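Local atomic coordinates of putative nucleolar GTP-binding protein 1 (Plasmodium falciparum, PDB entry 2QU8), a protein that binds guanosine-5'-diphosphate and is probably a nucleolar GTPase of the NOG1 family, although its function has not been established. Residues V49-D55 and Y67-F71; K143-I147 and T198-L202. All coordinates share one frame; numbering follows the deposited sequence.

In the fold
Contacts 1 and 2 lie on the same central sheet, toward its two edges. Contact 1 pairs the outermost strand, 54-57, with its hairpin partner 66-73; the side chain of Tyr67 lies about 8 Å from the bound GDP. Contact 2 packs strand 145-150, one place in from the opposite edge, against helix 192-222. Their centres are 18 Å apart, yet they touch, because Phe71 of contact 1 brings CE1 to within 4.2 Å of SG of Cys200 in contact 2. Helix 192-222 thus meets both contacts from one side of the sheet.

Contact 1: residues V49-D55 and Y67-F71; sequences VSRANVD and YVGHF
Asp55 and Val68 form a hydrogen-bonded antiparallel pair, exchanging two nearly straight backbone bonds: Asp55 N to Val68 O at 2.8 Å, and Val68 N to Asp55 O at 3.0 Å. The neighbouring pair, Val54 and Gly69, is non-hydrogen-bonded, and CG2 of Val54 lies 3.7 Å from CA of Gly69. The other branch, CG1, set anti to the backbone N (chi1 167°), reaches the edge of the Tyr67 ring. Farther on, His70 N bonds to Asn53 O at 2.9 Å, and the CA of Gly69 offers the same oxygen a CH...O contact.

Beyond the backbone, the imidazole of His70 stands steeply to the carboxylate of Asp55, their planes 69° apart. The direct NE2 to OD1 bond is weak, at 3.3 Å, but a water in the plane of the ring lies 2.8 Å from NE2 and donates to OD1, so a second path joins the two groups.

Helix 42-49 ends in a Schellman motif at Arg51, which also belongs to the type I' turn from Ser50 to Asn53 leading into the strand. Ser50 OG bonds back to Met46 O, while its CB packs on His70 O. Phe71 lies beside Val49, its ring almost parallel to that of Tyr78. Strand 66-73 thus runs between 54-57 and 76-82. Val54 and Tyr67 lean on helix 42-49, at Asn47 and Met46, whereas Val49 and Phe71 touch helix 192-222 at Lys196.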
# COMPACT_ATOMS: atom_id res chain seq x y z
N VAL A 49 -11.72 6.52 -3.84
CA VAL A 49 -11.35 5.97 -5.15
C VAL A 49 -12.33 4.90 -5.65
O VAL A 49 -12.46 4.70 -6.85
CB VAL A 49 -9.88 5.45 -5.20
CG1 VAL A 49 -8.91 6.56 -4.80
CG2 VAL A 49 -9.69 4.19 -4.33
N SER A 50 -13.02 4.23 -4.74
CA SER A 50 -13.97 3.21 -5.14
C SER A 50 -15.41 3.72 -5.20
O SER A 50 -16.33 2.96 -5.49
CB SER A 50 -13.88 2.00 -4.20
OG SER A 50 -14.36 2.35 -2.93
N ARG A 51 -15.60 5.02 -4.94
CA ARG A 51 -16.93 5.64 -4.78
C ARG A 51 -17.79 4.81 -3.82
O ARG A 51 -18.97 4.57 -4.08
CB ARG A 51 -17.63 5.83 -6.13
CG ARG A 51 -16.80 6.54 -7.20
CD ARG A 51 -16.45 7.95 -6.77
NE ARG A 51 -15.95 8.78 -7.87
CZ ARG A 51 -14.71 9.24 -7.97
NH1 ARG A 51 -14.37 9.98 -9.02
NH2 ARG A 51 -13.79 8.95 -7.05
N ALA A 52 -17.17 4.37 -2.73
CA ALA A 52 -17.79 3.51 -1.71
C ALA A 52 -18.34 2.17 -2.22
O ALA A 52 -19.18 1.55 -1.55
CB ALA A 52 -18.85 4.29 -0.91
N ASN A 53 -17.87 1.71 -3.38
CA ASN A 53 -18.23 0.37 -3.86
C ASN A 53 -17.38 -0.65 -3.12
O ASN A 53 -16.36 -1.12 -3.63
CB ASN A 53 -18.07 0.24 -5.38
CG ASN A 53 -18.54 -1.12 -5.91
OD1 ASN A 53 -18.35 -1.43 -7.09
ND2 ASN A 53 -19.15 -1.93 -5.04
N VAL A 54 -17.82 -0.97 -1.91
CA VAL A 54 -16.99 -1.63 -0.92
C VAL A 54 -17.75 -2.81 -0.33
O VAL A 54 -18.88 -2.66 0.17
CB VAL A 54 -16.55 -0.63 0.19
CG1 VAL A 54 -15.96 -1.35 1.40
CG2 VAL A 54 -15.57 0.40 -0.36
N ASP A 55 -17.14 -3.98 -0.41
CA ASP A 55 -17.67 -5.15 0.25
C ASP A 55 -17.02 -5.29 1.62
O ASP A 55 -15.80 -5.25 1.74
CB ASP A 55 -17.48 -6.41 -0.60
CG ASP A 55 -18.41 -6.43 -1.80
OD1 ASP A 55 -17.93 -6.67 -2.93
OD2 ASP A 55 -19.63 -6.19 -1.63
N TYR A 67 -12.02 -4.96 4.24
CA TYR A 67 -12.74 -4.12 3.29
C TYR A 67 -12.15 -4.24 1.90
O TYR A 67 -10.93 -4.13 1.72
CB TYR A 67 -12.72 -2.66 3.75
CG TYR A 67 -13.39 -2.45 5.08
CD1 TYR A 67 -14.74 -2.13 5.14
CD2 TYR A 67 -12.69 -2.60 6.27
CE1 TYR A 67 -15.37 -1.94 6.36
CE2 TYR A 67 -13.31 -2.42 7.50
CZ TYR A 67 -14.66 -2.09 7.53
OH TYR A 67 -15.30 -1.90 8.73
N VAL A 68 -13.02 -4.48 0.91
CA VAL A 68 -12.60 -4.55 -0.49
C VAL A 68 -13.39 -3.55 -1.32
O VAL A 68 -14.57 -3.75 -1.61
CB VAL A 68 -12.77 -5.96 -1.11
CG1 VAL A 68 -12.11 -6.00 -2.49
CG2 VAL A 68 -12.18 -7.04 -0.22
N GLY A 69 -12.72 -2.46 -1.70
CA GLY A 69 -13.28 -1.49 -2.63
C GLY A 69 -12.99 -1.91 -4.06
O GLY A 69 -12.04 -2.65 -4.30
N HIS A 70 -13.82 -1.45 -4.99
CA HIS A 70 -13.67 -1.76 -6.41
C HIS A 70 -13.69 -0.50 -7.26
O HIS A 70 -14.47 0.43 -6.98
CB HIS A 70 -14.79 -2.70 -6.87
CG HIS A 70 -14.88 -3.97 -6.08
ND1 HIS A 70 -14.14 -5.10 -6.40
CD2 HIS A 70 -15.58 -4.28 -4.97
CE1 HIS A 70 -14.41 -6.05 -5.52
NE2 HIS A 70 -15.28 -5.58 -4.64
N PHE A 71 -12.84 -0.46 -8.28
CA PHE A 71 -12.86 0.64 -9.24
C PHE A 71 -12.25 0.23 -10.58
O PHE A 71 -11.49 -0.74 -10.66
CB PHE A 71 -12.15 1.89 -8.69
CG PHE A 71 -10.67 1.71 -8.44
CD1 PHE A 71 -9.74 2.07 -9.42
CD2 PHE A 71 -10.21 1.20 -7.23
CE1 PHE A 71 -8.38 1.91 -9.19
CE2 PHE A 71 -8.85 1.04 -7.00
CZ PHE A 71 -7.93 1.39 -7.98
O HOH W 1 -15.65 -7.96 -3.23

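Contact 2: residues K143-I147 and T198-L202; sequences KSIVI and TACEL
Val146 and Leu202 meet where a helix covers the sheet of a P-loop GTPase-like alpha/beta fold, a worked example of apolar side chains filling the layer between strand and helix. Strand 145-147 and helix 198-202 run nearly antiparallel, at 158°, with their axes 8.6 Å apart at closest approach. No hydrogen bond crosses the interface; it is held by the fit of a few side chains.

On the strand, one branch of Val146 does the touching. CG1 takes the place anti to the backbone N (chi1 178°), which leaves CG2 anti to the carbonyl carbon and directed at the helix. This single methyl meets three residues of the helix: it lies 3.7 Å from CA of Ala199, within van der Waals reach of OG1 of Thr198, and 3.7 Å from CD1 of Leu202. The small side chain of Ala199 lets the methyl come close to the helix backbone itself.

Leu202, one turn beyond Thr198, answers with both of its branches. Its chi1 of -111° is away from the usual staggered values, and the isobutyl group crosses the Val146 side chain at a slant. CD1 reaches Val146 and Ile145 and also touches CB of Ser144, whereas CD2 lies 3.7 Å from OG of Ser144.

Ile145 turns its side chain to the other face of the sheet, where helix 126-137 covers it through Phe133. Within the sheet, strand 145-150 lies between strands 110-117 and 179-183. Thr198 OG1 is buried here without a polar partner in the model, and CD1 of Leu202 rests 3.3 Å from the carbonyl oxygen O of Ile145.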
# COMPACT_ATOMS: atom_id res chain seq x y z
N LYS A 143 7.20 -6.72 -3.66
CA LYS A 143 6.26 -6.02 -4.53
C LYS A 143 6.65 -4.55 -4.63
O LYS A 143 7.48 -4.06 -3.87
CB LYS A 143 4.85 -6.10 -3.96
CG LYS A 143 4.29 -7.49 -3.85
CD LYS A 143 2.93 -7.46 -3.19
CE LYS A 143 2.05 -8.57 -3.72
NZ LYS A 143 2.76 -9.88 -3.83
N SER A 144 6.02 -3.86 -5.58
CA SER A 144 6.09 -2.41 -5.64
C SER A 144 5.35 -1.76 -4.47
O SER A 144 4.40 -2.33 -3.93
CB SER A 144 5.51 -1.91 -6.95
OG SER A 144 6.54 -1.83 -7.93
N ILE A 145 5.80 -0.57 -4.09
CA ILE A 145 5.22 0.19 -2.99
C ILE A 145 5.09 1.65 -3.39
O ILE A 145 6.01 2.24 -3.95
CB ILE A 145 6.10 0.10 -1.70
CG1 ILE A 145 6.29 -1.37 -1.26
CG2 ILE A 145 5.50 0.95 -0.55
CD1 ILE A 145 7.39 -1.61 -0.23
N VAL A 146 3.93 2.23 -3.11
CA VAL A 146 3.80 3.68 -3.14
C VAL A 146 3.75 4.15 -1.68
O VAL A 146 3.00 3.60 -0.88
CB VAL A 146 2.55 4.15 -3.91
CG1 VAL A 146 2.42 5.67 -3.88
CG2 VAL A 146 2.59 3.66 -5.36
N ILE A 147 4.58 5.14 -1.34
CA ILE A 147 4.48 5.78 -0.04
C ILE A 147 3.59 6.99 -0.21
O ILE A 147 3.91 7.91 -0.97
CB ILE A 147 5.86 6.24 0.54
CG1 ILE A 147 6.87 5.09 0.60
CG2 ILE A 147 5.68 6.90 1.91
CD1 ILE A 147 6.58 4.00 1.61
N THR A 198 -0.55 6.52 -9.97
CA THR A 198 0.83 6.03 -9.83
C THR A 198 0.94 4.62 -9.22
O THR A 198 1.82 3.85 -9.61
CB THR A 198 1.81 7.06 -9.15
OG1 THR A 198 2.58 6.40 -8.13
CG2 THR A 198 1.07 8.21 -8.54
N ALA A 199 0.03 4.28 -8.30
CA ALA A 199 -0.06 2.91 -7.78
C ALA A 199 -0.32 1.90 -8.91
O ALA A 199 0.43 0.93 -9.07
CB ALA A 199 -1.15 2.80 -6.71
N CYS A 200 -1.36 2.15 -9.70
CA CYS A 200 -1.72 1.27 -10.81
C CYS A 200 -0.57 1.04 -11.79
O CYS A 200 -0.24 -0.10 -12.09
CB CYS A 200 -2.95 1.82 -11.54
SG CYS A 200 -4.44 1.81 -10.51
N GLU A 201 0.05 2.13 -12.25
CA GLU A 201 1.18 2.03 -13.18
C GLU A 201 2.43 1.37 -12.59
O GLU A 201 3.16 0.69 -13.32
CB GLU A 201 1.51 3.40 -13.80
CG GLU A 201 1.14 3.52 -15.31
CD GLU A 201 -0.37 3.60 -15.58
OE1 GLU A 201 -0.88 4.73 -15.73
OE2 GLU A 201 -1.03 2.54 -15.66
N LEU A 202 2.67 1.54 -11.29
CA LEU A 202 3.74 0.80 -10.61
C LEU A 202 3.47 -0.70 -10.66
O LEU A 202 4.40 -1.50 -10.80
CB LEU A 202 3.91 1.23 -9.15
CG LEU A 202 5.15 2.00 -8.69
CD1 LEU A 202 5.30 1.84 -7.18
CD2 LEU A 202 6.45 1.54 -9.38